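Local atomic coordinates of thioesterase domain-containing protein (PDB entry 1IXL), a protein that is of unknown function but adopts the hot-dog fold of the thioesterase superfamily and may hydrolyse acyl-CoA thioesters. Residues M1-Q6 / P20-E25; R14-K19 / V30-I35; E42-V46 / P80-G84; K72-T78 / V114-Y120. All coordinates share one frame; numbering follows the deposited sequence.

How the contacts relate
Contact 1 closes the first loop, bringing the N-terminal residues 1-6 back to strand 19-24. Contact 2 crosses it: residues 14-19 lie inside that loop, and their partner 30-35 lies beyond it. The two touch where Pro-20 packs on Arg-14. Contact 3 comes later in the chain and ties the loop before helix 48-63 to the loop before strand 86-97. It meets contact 2 at Thr-34, beside Lys-82 and Gly-84. Contact 4 crosses contact 3 and pairs strand 68-77 with strand 112-123; Val-81 packs on Val-114 where they meet. Contacts 1 and 4 involve the two outermost strands of the sheet within this chain, with centres about 22 Å apart.

Contact 1: M1-Q6 / P20-E25; sequences MIPVEQ and PILIKE
Met-1, a selenomethionine, and Leu-22 reach toward each other tip to tip. The Met-1 methyl CE lies 3.8 Å from Leu-22 CD1, and the selenium rests beside CD2 of the same leucine. The Met-1 chain bends at its last torsion (chi3 52°), which carries CE across to the leucine branch. An alanine in place of Leu-22 would remove both methyls, and the end of Met-1 would probably be left free to turn. Met-1 also crosses the aliphatic chain of Lys-24 at about a right angle, with Met-1 CB 3.7 Å from Lys-24 CD. Farther along, Ile-23 CD1 packs against Gln-6 CB at 3.9 Å. Val-4 CG2 sits 4.0 Å from Lys-24 CA.

The polar links are few. Val-4 N donates to Ile-23 O at 3.1 Å; the bond is bent (145°) and the donor is tilted from the carbonyl plane. A water donates to Ile-2 O at 2.6 Å and accepts from Glu-25 N. Gln-6 OE1 merely touches Pro-20 CG, while Gln-6 NE2 bonds to Thr-8 O and to the hydroxyl of Tyr-57.

The N-terminal arm thus lies across the end strand of the hot-dog sheet without extending it as a strand. Leu-61 of helix 48-63 packs on Gln-6, Pro-20 and Ile-23. Strand 27-33 pairs with strand 19-24, where Ile-21 and Leu-22 form a classic bulge opposite Glu-29.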
loop_
_atom_site.group_PDB
_atom_site.type_symbol
_atom_site.label_atom_id
_atom_site.label_comp_id
_atom_site.label_asym_id
_atom_site.label_seq_id
_atom_site.Cartn_x
_atom_site.Cartn_y
_atom_site.Cartn_z
HETATM N N MSE A 1 -10.608 -16.835 7.232
HETATM C CA MSE A 1 -10.531 -15.392 7.612
HETATM C C MSE A 1 -11.923 -14.754 7.617
HETATM O O MSE A 1 -12.817 -15.195 6.900
HETATM C CB MSE A 1 -9.673 -14.638 6.594
HETATM C CG MSE A 1 -10.486 -14.042 5.466
HETATM SE SE MSE A 1 -9.495 -13.227 4.226
HETATM C CE MSE A 1 -8.334 -14.551 3.882
ATOM N N ILE A 2 -12.098 -13.706 8.410
ATOM C CA ILE A 2 -13.365 -12.989 8.427
ATOM C C ILE A 2 -13.097 -11.654 7.720
ATOM O O ILE A 2 -12.263 -10.856 8.168
ATOM C CB ILE A 2 -13.866 -12.704 9.860
ATOM C CG1 ILE A 2 -14.133 -14.020 10.591
ATOM C CG2 ILE A 2 -15.129 -11.835 9.804
ATOM C CD1 ILE A 2 -14.619 -13.844 12.024
ATOM N N PRO A 3 -13.782 -11.413 6.595
ATOM C CA PRO A 3 -13.629 -10.176 5.813
ATOM C C PRO A 3 -14.079 -8.993 6.655
ATOM O O PRO A 3 -14.929 -9.137 7.529
ATOM C CB PRO A 3 -14.570 -10.388 4.626
ATOM C CG PRO A 3 -14.675 -11.896 4.525
ATOM C CD PRO A 3 -14.762 -12.309 5.964
ATOM N N VAL A 4 -13.500 -7.829 6.407
ATOM C CA VAL A 4 -13.900 -6.651 7.148
ATOM C C VAL A 4 -14.115 -5.604 6.082
ATOM O O VAL A 4 -13.415 -5.611 5.070
ATOM C CB VAL A 4 -12.790 -6.203 8.115
ATOM C CG1 VAL A 4 -13.285 -5.083 9.003
ATOM C CG2 VAL A 4 -12.343 -7.379 8.952
ATOM N N GLU A 5 -15.094 -4.728 6.275
ATOM C CA GLU A 5 -15.332 -3.686 5.294
ATOM C C GLU A 5 -14.230 -2.630 5.429
ATOM O O GLU A 5 -13.591 -2.504 6.485
ATOM C CB GLU A 5 -16.714 -3.049 5.513
ATOM C CG GLU A 5 -17.063 -2.790 6.961
ATOM C CD GLU A 5 -18.526 -2.378 7.156
ATOM O OE1 GLU A 5 -19.421 -3.020 6.552
ATOM O OE2 GLU A 5 -18.780 -1.424 7.922
ATOM N N GLN A 6 -14.002 -1.889 4.354
ATOM C CA GLN A 6 -12.989 -0.850 4.368
ATOM C C GLN A 6 -13.481 0.316 5.219
ATOM O O GLN A 6 -14.517 0.925 4.919
ATOM C CB GLN A 6 -12.719 -0.362 2.953
ATOM C CG GLN A 6 -11.498 0.506 2.892
ATOM C CD GLN A 6 -11.044 0.765 1.486
ATOM O OE1 GLN A 6 -11.312 -0.020 0.578
ATOM N NE2 GLN A 6 -10.321 1.858 1.297
ATOM N N PRO A 20 -8.425 -2.735 -3.455
ATOM C CA PRO A 20 -8.210 -3.716 -2.385
ATOM C C PRO A 20 -8.896 -5.020 -2.799
ATOM O O PRO A 20 -10.010 -4.986 -3.320
ATOM C CB PRO A 20 -8.881 -3.059 -1.168
ATOM C CG PRO A 20 -8.912 -1.566 -1.527
ATOM C CD PRO A 20 -9.231 -1.595 -2.994
ATOM N N ILE A 21 -8.227 -6.152 -2.607
ATOM C CA ILE A 21 -8.821 -7.433 -2.969
ATOM C C ILE A 21 -8.973 -8.288 -1.728
ATOM O O ILE A 21 -9.588 -9.349 -1.761
ATOM C CB ILE A 21 -7.974 -8.196 -4.045
ATOM C CG1 ILE A 21 -6.533 -8.395 -3.568
ATOM C CG2 ILE A 21 -7.980 -7.422 -5.341
ATOM C CD1 ILE A 21 -5.653 -9.190 -4.555
ATOM N N LEU A 22 -8.413 -7.824 -0.617
ATOM C CA LEU A 22 -8.536 -8.571 0.625
ATOM C C LEU A 22 -8.245 -7.700 1.832
ATOM O O LEU A 22 -7.220 -7.015 1.883
ATOM C CB LEU A 22 -7.584 -9.779 0.625
ATOM C CG LEU A 22 -7.790 -10.839 1.726
ATOM C CD1 LEU A 22 -7.016 -12.101 1.347
ATOM C CD2 LEU A 22 -7.309 -10.327 3.078
ATOM N N ILE A 23 -9.164 -7.704 2.792
ATOM C CA ILE A 23 -8.949 -6.951 4.018
ATOM C C ILE A 23 -9.453 -7.796 5.179
ATOM O O ILE A 23 -10.618 -8.190 5.204
ATOM C CB ILE A 23 -9.727 -5.611 4.067
ATOM C CG1 ILE A 23 -9.442 -4.749 2.830
ATOM C CG2 ILE A 23 -9.323 -4.840 5.351
ATOM C CD1 ILE A 23 -10.265 -3.431 2.782
ATOM N N LYS A 24 -8.574 -8.087 6.125
ATOM C CA LYS A 24 -8.965 -8.839 7.296
ATOM C C LYS A 24 -8.180 -8.232 8.450
ATOM O O LYS A 24 -7.373 -7.314 8.239
ATOM C CB LYS A 24 -8.616 -10.318 7.138
ATOM C CG LYS A 24 -7.143 -10.630 7.052
ATOM C CD LYS A 24 -6.943 -12.127 6.938
ATOM C CE LYS A 24 -5.483 -12.511 7.002
ATOM N NZ LYS A 24 -5.312 -13.999 6.894
ATOM N N GLU A 25 -8.403 -8.749 9.655
ATOM C CA GLU A 25 -7.708 -8.260 10.842
ATOM C C GLU A 25 -6.184 -8.287 10.681
ATOM O O GLU A 25 -5.586 -9.346 10.458
ATOM C CB GLU A 25 -8.080 -9.118 12.047
ATOM C CG GLU A 25 -7.280 -8.816 13.317
ATOM C CD GLU A 25 -7.597 -7.458 13.908
ATOM O OE1 GLU A 25 -8.572 -6.820 13.453
ATOM O OE2 GLU A 25 -6.870 -7.038 14.836
HETATM O O HOH W 1 -10.867 -9.814 10.164
#

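Contact 2: R14-K19 / V30-I35; sequences RILVGK and VELETI
Val-30 lays its CG1 methyl on the backbone of Lys-19, 3.4 Å from Lys-19 O. This is part of the antiparallel pairing of strands 19-24 and 27-33, consecutive in the chain and neighbours in the hot-dog sheet. Gly-18 lets the strands come this close: a CB there would clash with Val-30 CG1.

Glu-31 forms a hydrogen-bonded pair with Lys-19. Lys-19 N donates to Glu-31 O at 2.9 Å in the carbonyl plane, nearly straight (169°). The return bond, from Glu-31 N to Lys-19 O, comes from above the carbonyl plane. Glu-31 OE1 turns to a salt bridge with Lys-86 of strand 86-97.

Leu-32 straddles the bend of residues 15-17. Its CD1 lies 3.6 Å from Ile-15 O, and CD2 the same distance from Val-17 O. Its chi1 of 173° swings CG away from the backbone N, toward residues 15-17. Leu-54 of helix 48-63 packs on Val-30 and Leu-32. With an alanine at Leu-32, both methyls would go, and a gap would probably open beside the carbonyls of Ile-15 and Val-17.

Two waters join Glu-33 to Arg-14 and Ile-15. One accepts from Glu-33 N over a long 3.3 Å and donates to Arg-14 O. The other donates to both Ile-15 O and Glu-33 O. Ile-35 ends the walk: its CD1 meets Ile-15 CG2 at 3.9 Å, the two side chains crossing at about a right angle.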
loop_
_atom_site.group_PDB
_atom_site.type_symbol
_atom_site.label_atom_id
_atom_site.label_comp_id
_atom_site.label_asym_id
_atom_site.label_seq_id
_atom_site.Cartn_x
_atom_site.Cartn_y
_atom_site.Cartn_z
ATOM N N ARG A 14 -8.828 3.886 -7.651
ATOM C CA ARG A 14 -8.635 2.490 -8.001
ATOM C C ARG A 14 -7.701 2.385 -9.198
ATOM O O ARG A 14 -7.070 1.357 -9.419
ATOM C CB ARG A 14 -9.992 1.851 -8.331
ATOM C CG ARG A 14 -10.944 1.806 -7.143
ATOM C CD ARG A 14 -10.685 0.595 -6.269
ATOM N NE ARG A 14 -11.325 0.723 -4.961
ATOM C CZ ARG A 14 -10.765 1.319 -3.910
ATOM N NH1 ARG A 14 -9.525 1.850 -3.994
ATOM N NH2 ARG A 14 -11.461 1.404 -2.776
ATOM N N ILE A 15 -7.610 3.464 -9.960
ATOM C CA ILE A 15 -6.783 3.486 -11.162
ATOM C C ILE A 15 -5.340 3.915 -10.938
ATOM O O ILE A 15 -4.429 3.410 -11.600
ATOM C CB ILE A 15 -7.397 4.427 -12.214
ATOM C CG1 ILE A 15 -8.778 3.918 -12.614
ATOM C CG2 ILE A 15 -6.467 4.548 -13.432
ATOM C CD1 ILE A 15 -8.814 2.425 -12.911
ATOM N N LEU A 16 -5.140 4.828 -9.992
ATOM C CA LEU A 16 -3.801 5.367 -9.722
ATOM C C LEU A 16 -3.088 4.752 -8.535
ATOM O O LEU A 16 -1.866 4.752 -8.477
ATOM C CB LEU A 16 -3.885 6.877 -9.496
ATOM C CG LEU A 16 -4.320 7.717 -10.690
ATOM C CD1 LEU A 16 -4.681 9.118 -10.214
ATOM C CD2 LEU A 16 -3.195 7.743 -11.748
ATOM N N VAL A 17 -3.851 4.206 -7.597
ATOM C CA VAL A 17 -3.260 3.644 -6.402
ATOM C C VAL A 17 -3.548 2.161 -6.244
ATOM O O VAL A 17 -2.646 1.378 -5.944
ATOM C CB VAL A 17 -3.749 4.447 -5.156
ATOM C CG1 VAL A 17 -3.008 3.996 -3.894
ATOM C CG2 VAL A 17 -3.541 5.943 -5.415
ATOM N N GLY A 18 -4.802 1.766 -6.418
ATOM C CA GLY A 18 -5.091 0.359 -6.301
ATOM C C GLY A 18 -6.485 -0.028 -5.868
ATOM O O GLY A 18 -7.256 0.797 -5.381
ATOM N N LYS A 19 -6.782 -1.312 -6.052
ATOM C CA LYS A 19 -8.071 -1.904 -5.719
ATOM C C LYS A 19 -7.834 -2.938 -4.637
ATOM O O LYS A 19 -7.112 -3.908 -4.839
ATOM C CB LYS A 19 -8.664 -2.581 -6.966
ATOM C CG LYS A 19 -8.796 -1.644 -8.168
ATOM C CD LYS A 19 -9.291 -2.390 -9.419
ATOM C CE LYS A 19 -9.597 -1.427 -10.557
ATOM N NZ LYS A 19 -10.124 -2.135 -11.765
ATOM N N VAL A 30 -3.808 -5.344 -1.905
ATOM C CA VAL A 30 -4.327 -4.392 -2.878
ATOM C C VAL A 30 -3.571 -4.606 -4.195
ATOM O O VAL A 30 -2.359 -4.786 -4.194
ATOM C CB VAL A 30 -4.093 -2.935 -2.404
ATOM C CG1 VAL A 30 -4.788 -1.971 -3.348
ATOM C CG2 VAL A 30 -4.591 -2.754 -0.958
ATOM N N GLU A 31 -4.286 -4.589 -5.311
ATOM C CA GLU A 31 -3.642 -4.810 -6.598
ATOM C C GLU A 31 -3.708 -3.561 -7.462
ATOM O O GLU A 31 -4.622 -2.736 -7.329
ATOM C CB GLU A 31 -4.303 -5.982 -7.330
ATOM C CG GLU A 31 -5.801 -5.842 -7.497
ATOM C CD GLU A 31 -6.393 -6.902 -8.431
ATOM O OE1 GLU A 31 -5.971 -8.076 -8.340
ATOM O OE2 GLU A 31 -7.280 -6.557 -9.243
ATOM N N LEU A 32 -2.726 -3.422 -8.345
ATOM C CA LEU A 32 -2.683 -2.271 -9.228
ATOM C C LEU A 32 -2.158 -2.670 -10.600
ATOM O O LEU A 32 -1.111 -3.322 -10.712
ATOM C CB LEU A 32 -1.768 -1.184 -8.650
ATOM C CG LEU A 32 -1.450 0.059 -9.502
ATOM C CD1 LEU A 32 -2.703 0.889 -9.717
ATOM C CD2 LEU A 32 -0.402 0.916 -8.778
ATOM N N GLU A 33 -2.911 -2.297 -11.626
ATOM C CA GLU A 33 -2.508 -2.531 -13.012
ATOM C C GLU A 33 -1.807 -1.224 -13.382
ATOM O O GLU A 33 -2.420 -0.150 -13.323
ATOM C CB GLU A 33 -3.734 -2.728 -13.916
ATOM C CG GLU A 33 -4.352 -4.120 -13.831
ATOM C CD GLU A 33 -3.449 -5.190 -14.418
ATOM O OE1 GLU A 33 -3.799 -6.390 -14.301
ATOM O OE2 GLU A 33 -2.395 -4.828 -15.003
ATOM N N THR A 34 -0.527 -1.293 -13.719
ATOM C CA THR A 34 0.177 -0.069 -14.076
ATOM C C THR A 34 -0.251 0.407 -15.460
ATOM O O THR A 34 -0.510 -0.411 -16.352
ATOM C CB THR A 34 1.694 -0.257 -14.020
ATOM O OG1 THR A 34 2.088 -1.340 -14.870
ATOM C CG2 THR A 34 2.126 -0.540 -12.591
ATOM N N ILE A 35 -0.353 1.728 -15.619
ATOM C CA ILE A 35 -0.777 2.335 -16.880
ATOM C C ILE A 35 0.263 3.266 -17.472
ATOM O O ILE A 35 1.221 3.671 -16.803
ATOM C CB ILE A 35 -2.106 3.127 -16.738
ATOM C CG1 ILE A 35 -1.977 4.181 -15.634
ATOM C CG2 ILE A 35 -3.249 2.163 -16.449
ATOM C CD1 ILE A 35 -3.234 5.050 -15.467
HETATM O O HOH W 2 -5.683 -0.693 -10.912
HETATM O O HOH W 3 -4.743 1.155 -13.029
#

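Contact 3: E42-V46 / P80-G84; sequences EKGLV and PVKVG
Val-46 places CG1 anti to its backbone N (chi1 173°), which leaves CG2 beside the N and turned to the chain of Lys-82 and Val-83. Val-83 is set in the same way, and its CG2 meets Val-46 CG2 at 3.8 Å. Val-46 CG2 also presses on the Lys-82 to Val-83 peptide, 3.3 Å from Val-83 N. Val-81 CG1 packs beside Val-46 CB at 3.8 Å, so one buried valine is gripped by two others.

Two backbone bonds frame this cluster. Val-46 N donates to Val-81 O at 2.8 Å. Val-83 N donates to Gly-44 O at 2.9 Å, in the carbonyl plane. Together they make a single beta bridge between Leu-45 and Lys-82. Neither segment is a regular strand, and their directions differ by 98°. The bridge ties two loops of the hot-dog fold: the one leading into helix 48-63, and the one joining strand 68-77 to strand 86-97. Asp-41 OD2 accepts from Leu-45 N, and Asp-85 OD2 from Lys-82 N.

Leu-45 reaches across with one branch. Its CD1 touches Val-81 O and lies 3.9 Å from Pro-80 CB; the leucine and proline side chains cross at about a right angle. A water links Val-46 O to Val-81 N, accepting from the latter at 2.8 Å. The Lys-82 chain is bent at chi3 and chi4, and its NZ makes a weak 3.5 Å hydrogen bond to Lys-43 O.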
loop_
_atom_site.group_PDB
_atom_site.type_symbol
_atom_site.label_atom_id
_atom_site.label_comp_id
_atom_site.label_asym_id
_atom_site.label_seq_id
_atom_site.Cartn_x
_atom_site.Cartn_y
_atom_site.Cartn_z
ATOM N N GLU A 42 10.650 6.508 -22.394
ATOM C CA GLU A 42 10.132 5.758 -23.544
ATOM C C GLU A 42 10.267 4.252 -23.410
ATOM O O GLU A 42 9.643 3.505 -24.162
ATOM C CB GLU A 42 10.830 6.186 -24.840
ATOM C CG GLU A 42 11.962 7.180 -24.677
ATOM C CD GLU A 42 12.971 7.118 -25.823
ATOM O OE1 GLU A 42 13.833 6.205 -25.819
ATOM O OE2 GLU A 42 12.896 7.978 -26.731
ATOM N N LYS A 43 11.088 3.801 -22.468
ATOM C CA LYS A 43 11.271 2.375 -22.269
ATOM C C LYS A 43 10.140 1.782 -21.438
ATOM O O LYS A 43 10.070 0.565 -21.246
ATOM C CB LYS A 43 12.622 2.089 -21.609
ATOM C CG LYS A 43 13.828 2.287 -22.527
ATOM C CD LYS A 43 13.918 3.707 -23.072
ATOM C CE LYS A 43 15.150 3.882 -23.954
ATOM N NZ LYS A 43 15.156 2.899 -25.078
ATOM N N GLY A 44 9.264 2.648 -20.937
ATOM C CA GLY A 44 8.126 2.182 -20.166
ATOM C C GLY A 44 8.367 1.994 -18.680
ATOM O O GLY A 44 7.592 1.318 -18.013
ATOM N N LEU A 45 9.437 2.581 -18.158
ATOM C CA LEU A 45 9.737 2.448 -16.745
ATOM C C LEU A 45 8.686 3.197 -15.914
ATOM O O LEU A 45 8.427 4.376 -16.140
ATOM C CB LEU A 45 11.145 2.983 -16.451
ATOM C CG LEU A 45 11.631 3.008 -15.000
ATOM C CD1 LEU A 45 11.704 1.579 -14.448
ATOM C CD2 LEU A 45 13.009 3.674 -14.944
ATOM N N VAL A 46 8.062 2.482 -14.982
ATOM C CA VAL A 46 7.052 3.063 -14.106
ATOM C C VAL A 46 7.700 3.795 -12.931
ATOM O O VAL A 46 8.614 3.294 -12.285
ATOM C CB VAL A 46 6.096 1.974 -13.563
ATOM C CG1 VAL A 46 5.149 2.589 -12.500
ATOM C CG2 VAL A 46 5.278 1.394 -14.721
ATOM N N PRO A 80 12.778 -3.162 -11.130
ATOM C CA PRO A 80 12.089 -2.107 -11.873
ATOM C C PRO A 80 10.712 -2.569 -12.318
ATOM O O PRO A 80 10.503 -3.744 -12.599
ATOM C CB PRO A 80 13.033 -1.844 -13.047
ATOM C CG PRO A 80 13.585 -3.247 -13.338
ATOM C CD PRO A 80 13.890 -3.730 -11.924
ATOM N N VAL A 81 9.760 -1.643 -12.372
ATOM C CA VAL A 81 8.405 -1.983 -12.783
ATOM C C VAL A 81 8.174 -1.361 -14.153
ATOM O O VAL A 81 8.540 -0.211 -14.394
ATOM C CB VAL A 81 7.355 -1.436 -11.755
ATOM C CG1 VAL A 81 5.936 -1.594 -12.295
ATOM C CG2 VAL A 81 7.491 -2.184 -10.443
ATOM N N LYS A 82 7.569 -2.131 -15.049
ATOM C CA LYS A 82 7.319 -1.668 -16.407
ATOM C C LYS A 82 5.826 -1.510 -16.664
ATOM O O LYS A 82 5.029 -2.283 -16.149
ATOM C CB LYS A 82 7.958 -2.672 -17.392
ATOM C CG LYS A 82 7.116 -3.028 -18.591
ATOM C CD LYS A 82 7.754 -4.145 -19.427
ATOM C CE LYS A 82 8.956 -3.647 -20.200
ATOM N NZ LYS A 82 8.587 -2.569 -21.170
ATOM N N VAL A 83 5.435 -0.502 -17.437
ATOM C CA VAL A 83 4.011 -0.301 -17.735
ATOM C C VAL A 83 3.436 -1.610 -18.246
ATOM O O VAL A 83 4.045 -2.264 -19.088
ATOM C CB VAL A 83 3.785 0.775 -18.816
ATOM C CG1 VAL A 83 2.364 0.657 -19.382
ATOM C CG2 VAL A 83 3.998 2.158 -18.221
ATOM N N GLY A 84 2.269 -1.989 -17.735
ATOM C CA GLY A 84 1.674 -3.249 -18.137
ATOM C C GLY A 84 1.807 -4.284 -17.030
ATOM O O GLY A 84 1.082 -5.279 -17.022
HETATM O O HOH W 4 11.324 -1.195 -22.532
HETATM O O HOH W 5 9.932 0.933 -11.262
#

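Contact 4: K72-T78 / V114-Y120; sequences KAEVRFT and VLEGKFY
An antiparallel strand pair at one end of the sheet forms this contact, with Lys-72 facing Tyr-120 and Phe-77 facing Leu-115. Lys-72 and Tyr-120 lie side by side, pointing the same way. The lysine chain bends at chi3 (72°) and carries CE over the ring centre, 3.4 Å from the Tyr-120 centroid, a CH-pi contact. NZ follows over the same face, 3.8 Å from that centroid, a cation-pi contact. The tyrosine OH donates to Glu-74 OE1 at 3.0 Å. It meets the carboxylate from above its plane, and the carboxylate and ring planes are 87° apart. Ring and hydroxyl of Tyr-120 are held by two different side chains.

Strand 68-77 is one of the two outermost strands of the hot-dog sheet within this chain, next to strand 112-123. Tyr-120 N donates to Lys-72 O at 2.8 Å, and paired backbone bonds also join Glu-74 with Lys-118 and Arg-76 with Glu-116. Gly-117 lies opposite Val-75, where a CB would clash with Val-75 CG1. That methyl instead packs on Phe-119 CZ at 3.6 Å. Phe-119 in turn packs on Ala-55 and Ala-59 of helix 48-63, which lies against this side of the sheet. Leu-115 CD1 sits over one face of the Phe-77 ring, offset toward the rim, another CH-pi contact. Arg-76 NE and Glu-116 OE2 form a long salt bridge of 3.9 Å, with the two flat groups nearly perpendicular.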
loop_
_atom_site.group_PDB
_atom_site.type_symbol
_atom_site.label_atom_id
_atom_site.label_comp_id
_atom_site.label_asym_id
_atom_site.label_seq_id
_atom_site.Cartn_x
_atom_site.Cartn_y
_atom_site.Cartn_z
ATOM N N LYS A 72 5.932 7.606 8.794
ATOM C CA LYS A 72 7.273 7.367 8.292
ATOM C C LYS A 72 7.304 6.060 7.527
ATOM O O LYS A 72 6.499 5.154 7.780
ATOM C CB LYS A 72 8.236 7.292 9.482
ATOM C CG LYS A 72 9.666 7.048 9.128
ATOM C CD LYS A 72 10.511 6.920 10.403
ATOM C CE LYS A 72 10.221 5.609 11.117
ATOM N NZ LYS A 72 11.372 5.169 11.959
ATOM N N ALA A 73 8.251 5.954 6.604
ATOM C CA ALA A 73 8.388 4.745 5.816
ATOM C C ALA A 73 9.828 4.576 5.362
ATOM O O ALA A 73 10.534 5.551 5.134
ATOM C CB ALA A 73 7.457 4.812 4.600
ATOM N N GLU A 74 10.265 3.333 5.274
ATOM C CA GLU A 74 11.593 3.024 4.780
ATOM C C GLU A 74 11.287 1.992 3.704
ATOM O O GLU A 74 10.609 0.996 3.971
ATOM C CB GLU A 74 12.447 2.420 5.895
ATOM C CG GLU A 74 12.635 3.395 7.063
ATOM C CD GLU A 74 13.129 2.710 8.324
ATOM O OE1 GLU A 74 12.710 1.554 8.583
ATOM O OE2 GLU A 74 13.923 3.336 9.064
ATOM N N VAL A 75 11.739 2.226 2.485
ATOM C CA VAL A 75 11.449 1.273 1.418
ATOM C C VAL A 75 12.672 1.021 0.549
ATOM O O VAL A 75 13.574 1.861 0.451
ATOM C CB VAL A 75 10.306 1.764 0.503
ATOM C CG1 VAL A 75 8.993 1.896 1.308
ATOM C CG2 VAL A 75 10.688 3.106 -0.148
ATOM N N ARG A 76 12.702 -0.157 -0.053
ATOM C CA ARG A 76 13.776 -0.556 -0.959
ATOM C C ARG A 76 13.068 -1.002 -2.219
ATOM O O ARG A 76 12.122 -1.803 -2.166
ATOM C CB ARG A 76 14.568 -1.756 -0.414
ATOM C CG ARG A 76 15.420 -1.458 0.793
ATOM C CD ARG A 76 15.984 -2.734 1.409
ATOM N NE ARG A 76 16.603 -2.443 2.699
ATOM C CZ ARG A 76 17.826 -1.944 2.836
ATOM N NH1 ARG A 76 18.561 -1.691 1.756
ATOM N NH2 ARG A 76 18.306 -1.681 4.049
ATOM N N PHE A 77 13.498 -0.470 -3.350
ATOM C CA PHE A 77 12.904 -0.854 -4.615
ATOM C C PHE A 77 13.848 -1.951 -5.080
ATOM O O PHE A 77 15.021 -1.710 -5.313
ATOM C CB PHE A 77 12.903 0.338 -5.564
ATOM C CG PHE A 77 12.017 1.466 -5.100
ATOM C CD1 PHE A 77 12.419 2.305 -4.055
ATOM C CD2 PHE A 77 10.785 1.673 -5.684
ATOM C CE1 PHE A 77 11.588 3.338 -3.609
ATOM C CE2 PHE A 77 9.939 2.711 -5.244
ATOM C CZ PHE A 77 10.353 3.536 -4.204
ATOM N N THR A 78 13.330 -3.155 -5.209
ATOM C CA THR A 78 14.165 -4.301 -5.544
ATOM C C THR A 78 14.236 -4.670 -7.022
ATOM O O THR A 78 15.246 -5.225 -7.478
ATOM C CB THR A 78 13.705 -5.515 -4.719
ATOM O OG1 THR A 78 12.327 -5.774 -4.993
ATOM C CG2 THR A 78 13.827 -5.209 -3.219
ATOM N N VAL A 114 9.071 -6.504 -5.926
ATOM C CA VAL A 114 9.553 -5.303 -6.607
ATOM C C VAL A 114 9.781 -4.180 -5.587
ATOM O O VAL A 114 10.473 -3.209 -5.870
ATOM C CB VAL A 114 8.563 -4.816 -7.717
ATOM C CG1 VAL A 114 8.371 -5.919 -8.757
ATOM C CG2 VAL A 114 7.209 -4.409 -7.110
ATOM N N LEU A 115 9.170 -4.309 -4.407
ATOM C CA LEU A 115 9.361 -3.327 -3.346
ATOM C C LEU A 115 9.153 -3.975 -1.983
ATOM O O LEU A 115 8.291 -4.830 -1.833
ATOM C CB LEU A 115 8.376 -2.145 -3.487
ATOM C CG LEU A 115 8.476 -1.084 -2.357
ATOM C CD1 LEU A 115 8.122 0.290 -2.918
ATOM C CD2 LEU A 115 7.547 -1.436 -1.164
ATOM N N GLU A 116 9.943 -3.575 -0.995
ATOM C CA GLU A 116 9.758 -4.087 0.361
ATOM C C GLU A 116 9.928 -2.895 1.286
ATOM O O GLU A 116 10.791 -2.032 1.066
ATOM C CB GLU A 116 10.787 -5.185 0.716
ATOM C CG GLU A 116 12.243 -4.809 0.416
ATOM C CD GLU A 116 13.256 -5.821 0.936
ATOM O OE1 GLU A 116 12.982 -7.037 0.838
ATOM O OE2 GLU A 116 14.332 -5.392 1.424
ATOM N N GLY A 117 9.117 -2.828 2.329
ATOM C CA GLY A 117 9.265 -1.695 3.218
ATOM C C GLY A 117 8.565 -1.817 4.542
ATOM O O GLY A 117 7.743 -2.713 4.728
ATOM N N LYS A 118 8.929 -0.929 5.464
ATOM C CA LYS A 118 8.313 -0.862 6.776
ATOM C C LYS A 118 7.566 0.463 6.805
ATOM O O LYS A 118 8.132 1.501 6.457
ATOM C CB LYS A 118 9.361 -0.868 7.885
ATOM C CG LYS A 118 9.992 -2.224 8.129
ATOM C CD LYS A 118 10.532 -2.324 9.556
ATOM C CE LYS A 118 11.479 -3.513 9.682
ATOM N NZ LYS A 118 11.142 -4.575 8.686
ATOM N N PHE A 119 6.296 0.423 7.186
ATOM C CA PHE A 119 5.478 1.627 7.248
ATOM C C PHE A 119 5.028 1.845 8.700
ATOM O O PHE A 119 4.410 0.965 9.309
ATOM C CB PHE A 119 4.272 1.479 6.311
ATOM C CG PHE A 119 4.654 1.400 4.852
ATOM C CD1 PHE A 119 5.334 0.292 4.356
ATOM C CD2 PHE A 119 4.412 2.473 4.000
ATOM C CE1 PHE A 119 5.777 0.261 3.015
ATOM C CE2 PHE A 119 4.843 2.451 2.675
ATOM C CZ PHE A 119 5.523 1.353 2.184
ATOM N N TYR A 120 5.363 3.015 9.242
ATOM C CA TYR A 120 5.036 3.383 10.620
ATOM C C TYR A 120 3.777 4.225 10.560
ATOM O O TYR A 120 3.801 5.390 10.137
ATOM C CB TYR A 120 6.210 4.151 11.253
ATOM C CG TYR A 120 7.509 3.374 11.211
ATOM C CD1 TYR A 120 8.134 3.101 9.998
ATOM C CD2 TYR A 120 8.096 2.878 12.382
ATOM C CE1 TYR A 120 9.303 2.357 9.941
ATOM C CE2 TYR A 120 9.263 2.129 12.335
ATOM C CZ TYR A 120 9.860 1.873 11.110
ATOM O OH TYR A 120 11.007 1.128 11.028
#